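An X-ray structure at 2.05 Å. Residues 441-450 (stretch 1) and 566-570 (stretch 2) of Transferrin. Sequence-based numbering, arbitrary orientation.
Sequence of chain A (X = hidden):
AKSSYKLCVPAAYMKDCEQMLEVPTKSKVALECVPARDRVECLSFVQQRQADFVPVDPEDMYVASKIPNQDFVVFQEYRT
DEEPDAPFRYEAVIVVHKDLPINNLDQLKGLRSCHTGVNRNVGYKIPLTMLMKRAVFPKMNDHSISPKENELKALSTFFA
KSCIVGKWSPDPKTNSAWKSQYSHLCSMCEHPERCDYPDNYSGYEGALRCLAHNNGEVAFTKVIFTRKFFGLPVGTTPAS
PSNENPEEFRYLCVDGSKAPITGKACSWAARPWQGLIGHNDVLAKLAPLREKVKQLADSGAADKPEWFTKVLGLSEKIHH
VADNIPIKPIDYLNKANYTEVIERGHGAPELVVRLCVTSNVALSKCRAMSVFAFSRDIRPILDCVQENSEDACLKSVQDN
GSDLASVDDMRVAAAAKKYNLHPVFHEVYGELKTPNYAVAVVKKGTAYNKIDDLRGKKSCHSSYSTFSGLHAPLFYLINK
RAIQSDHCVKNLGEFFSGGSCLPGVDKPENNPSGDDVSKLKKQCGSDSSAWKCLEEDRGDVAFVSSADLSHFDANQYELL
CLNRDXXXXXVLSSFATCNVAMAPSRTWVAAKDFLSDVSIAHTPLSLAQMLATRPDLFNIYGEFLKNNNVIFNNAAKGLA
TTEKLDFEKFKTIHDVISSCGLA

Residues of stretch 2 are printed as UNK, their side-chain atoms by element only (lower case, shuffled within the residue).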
# COMPACT_ATOMS: atom_id res chain seq x y z
N VAL A 441 -1.76 -22.07 -24.91
CA VAL A 441 -0.98 -21.44 -25.97
C VAL A 441 -1.07 -22.32 -27.21
O VAL A 441 -0.87 -23.54 -27.12
CB VAL A 441 0.48 -21.25 -25.52
CG1 VAL A 441 1.28 -20.52 -26.58
CG2 VAL A 441 0.54 -20.51 -24.18
N VAL A 442 -1.39 -21.70 -28.35
CA VAL A 442 -1.46 -22.36 -29.65
C VAL A 442 -0.63 -21.57 -30.65
O VAL A 442 -0.36 -20.39 -30.47
CB VAL A 442 -2.91 -22.50 -30.16
CG1 VAL A 442 -3.65 -23.60 -29.38
CG2 VAL A 442 -3.69 -21.16 -30.07
N LYS A 443 -0.18 -22.25 -31.71
CA LYS A 443 0.45 -21.56 -32.82
C LYS A 443 -0.60 -20.76 -33.59
O LYS A 443 -1.76 -21.15 -33.67
CB LYS A 443 1.13 -22.54 -33.77
CG LYS A 443 2.35 -23.21 -33.18
CD LYS A 443 3.28 -23.74 -34.25
CE LYS A 443 4.50 -24.37 -33.59
NZ LYS A 443 5.44 -25.05 -34.53
N LYS A 444 -0.18 -19.63 -34.15
CA LYS A 444 -1.12 -18.86 -34.93
C LYS A 444 -1.60 -19.69 -36.11
O LYS A 444 -0.82 -20.41 -36.73
CB LYS A 444 -0.50 -17.55 -35.41
CG LYS A 444 -0.41 -16.50 -34.33
CD LYS A 444 -0.32 -15.10 -34.89
CE LYS A 444 0.15 -14.13 -33.81
NZ LYS A 444 0.10 -12.71 -34.26
N GLY A 445 -2.90 -19.60 -36.40
CA GLY A 445 -3.44 -20.22 -37.58
C GLY A 445 -3.75 -21.70 -37.48
O GLY A 445 -4.26 -22.27 -38.45
N THR A 446 -3.46 -22.35 -36.35
CA THR A 446 -3.88 -23.74 -36.24
C THR A 446 -5.40 -23.80 -36.03
O THR A 446 -6.05 -22.80 -35.75
CB THR A 446 -3.13 -24.47 -35.12
OG1 THR A 446 -3.28 -23.79 -33.87
CG2 THR A 446 -1.66 -24.60 -35.48
N ALA A 447 -5.94 -25.00 -36.16
CA ALA A 447 -7.37 -25.20 -36.39
C ALA A 447 -8.19 -25.36 -35.11
O ALA A 447 -9.32 -25.87 -35.18
CB ALA A 447 -7.59 -26.43 -37.28
N TYR A 448 -7.69 -24.93 -33.95
CA TYR A 448 -8.37 -25.15 -32.68
C TYR A 448 -8.94 -23.84 -32.17
O TYR A 448 -8.20 -22.88 -31.98
CB TYR A 448 -7.41 -25.75 -31.66
CG TYR A 448 -6.55 -26.80 -32.27
CD1 TYR A 448 -6.98 -28.10 -32.40
CD2 TYR A 448 -5.29 -26.46 -32.77
CE1 TYR A 448 -6.18 -29.05 -32.99
CE2 TYR A 448 -4.48 -27.41 -33.35
CZ TYR A 448 -4.93 -28.69 -33.46
OH TYR A 448 -4.12 -29.62 -34.06
N ASN A 449 -10.28 -23.80 -31.98
CA ASN A 449 -10.96 -22.64 -31.41
C ASN A 449 -11.80 -22.97 -30.18
O ASN A 449 -12.41 -22.07 -29.62
CB ASN A 449 -11.88 -21.98 -32.44
CG ASN A 449 -11.20 -21.76 -33.74
OD1 ASN A 449 -10.45 -20.80 -33.90
ND2 ASN A 449 -11.46 -22.64 -34.70
N LYS A 450 -11.86 -24.23 -29.78
CA LYS A 450 -12.67 -24.67 -28.65
C LYS A 450 -12.19 -26.07 -28.28
O LYS A 450 -11.44 -26.71 -29.02
CB LYS A 450 -14.16 -24.62 -28.98
CG LYS A 450 -14.57 -25.47 -30.16
CD LYS A 450 -16.11 -25.57 -30.29
CE LYS A 450 -16.51 -26.70 -31.22
NZ LYS A 450 -17.68 -27.46 -30.64
N UNK A 566 -17.61 -17.88 -26.78
CA UNK A 566 -17.31 -17.94 -28.21
C UNK A 566 -16.06 -18.74 -28.54
O UNK A 566 -15.81 -18.98 -29.73
c UNK A 566 -17.12 -16.52 -28.76
N UNK A 567 -15.26 -19.15 -27.56
CA UNK A 567 -13.99 -19.78 -27.91
C UNK A 567 -13.12 -18.82 -28.71
O UNK A 567 -13.14 -17.60 -28.53
N UNK A 568 -12.34 -19.39 -29.63
CA UNK A 568 -11.45 -18.56 -30.41
C UNK A 568 -10.14 -18.23 -29.69
O UNK A 568 -9.73 -18.89 -28.73
N UNK A 569 -9.49 -17.18 -30.17
CA UNK A 569 -8.10 -16.91 -29.87
C UNK A 569 -7.90 -15.44 -29.57
O UNK A 569 -8.60 -14.59 -30.12
n UNK A 569 -6.74 -20.57 -32.78
n UNK A 569 -5.56 -22.49 -33.11
c UNK A 569 -7.20 -17.28 -31.04
c UNK A 569 -6.91 -19.13 -32.66
c UNK A 569 -6.96 -18.75 -31.21
n UNK A 569 -4.49 -20.48 -33.24
c UNK A 569 -5.59 -21.17 -33.04
N UNK A 570 -6.91 -15.13 -28.74
CA UNK A 570 -6.53 -13.74 -28.51
C UNK A 570 -5.02 -13.68 -28.26
O UNK A 570 -4.37 -14.71 -28.06
c UNK A 570 -7.31 -13.15 -27.34
o UNK A 570 -8.49 -11.14 -27.01
c UNK A 570 -7.45 -11.66 -27.46
o UNK A 570 -6.54 -11.01 -28.01

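Position 566 has a single side-chain carbon, the CB, and nothing beyond it. That carbon points away from stretch 1, and its CB comes no closer to stretch 1 than 7.3 Å, from Asn449 O, so no contact bears on its identity. One carbon alone means alanine: Ala566, a residue on the approach to the contact.

Position 567 has no side-chain atoms. Its positive phi, 61°, by itself favours glycine, and stretch 1 adds a second reason: an ideal CB would point toward stretch 1 and lie 2.3 Å from the O of Asn449, a clash. This is Gly567. With no CB on its alpha carbon, it can bring CA to 3.3 Å from Asn449 O in a CA-H...O contact.

Position 568 is likewise bare. Here a CB would point away from stretch 1 and remain 5.0 Å from Asn449 O, so the partner does not exclude it; the backbone does. At phi 82° and psi -161° the CB would be jammed against the carbonyl oxygen of the preceding residue. The residue is Gly568, and its backbone N donates a nearly straight hydrogen bond to Asn449 O, 2.7 Å away.

Position 569 carries seven side-chain atoms: a chain of three carbons, a nitrogen, then a carbon bearing two more nitrogens. The long arm ends in a planar, forked group set among oxygens of stretch 1, which identifies arginine. The CA-to-CB bond of Arg569 runs sideways, but the end of the side chain comes nearer. NH1 donates to Lys443 O at 2.8 Å and NH2 to Thr446 OG1 at 2.7 Å. Tyr448 O receives two hydrogen bonds, from NE at 2.8 Å and from NH2 at 2.9 Å. Over one face of the guanidinium lies Val442, whose CG2 is 3.3 Å from NH1.

Position 570 has two side-chain carbons, the second carrying two oxygens: a short carboxylate, hence Asp570. It is out of reach of stretch 1, and both its oxygens are hydrogen-bonded just outside the two stretches.

The contact thus combines a close backbone approach with one long side chain. The type II turn from Lys443 to Thr446 and the loop after it present acceptors that the guanidinium, rich in N-H groups, can gather at once. Thr446 OG1 also donates to Lys443 O at 3.1 Å, tying together two of the groups that Arg569 binds. Beside this cluster, the bare CA of Gly567 leaves room for Asn449 O, and Gly568, in a conformation that calls for glycine, donates its N to the same oxygen.

Stretch 2, residues 566-570: AGGRD
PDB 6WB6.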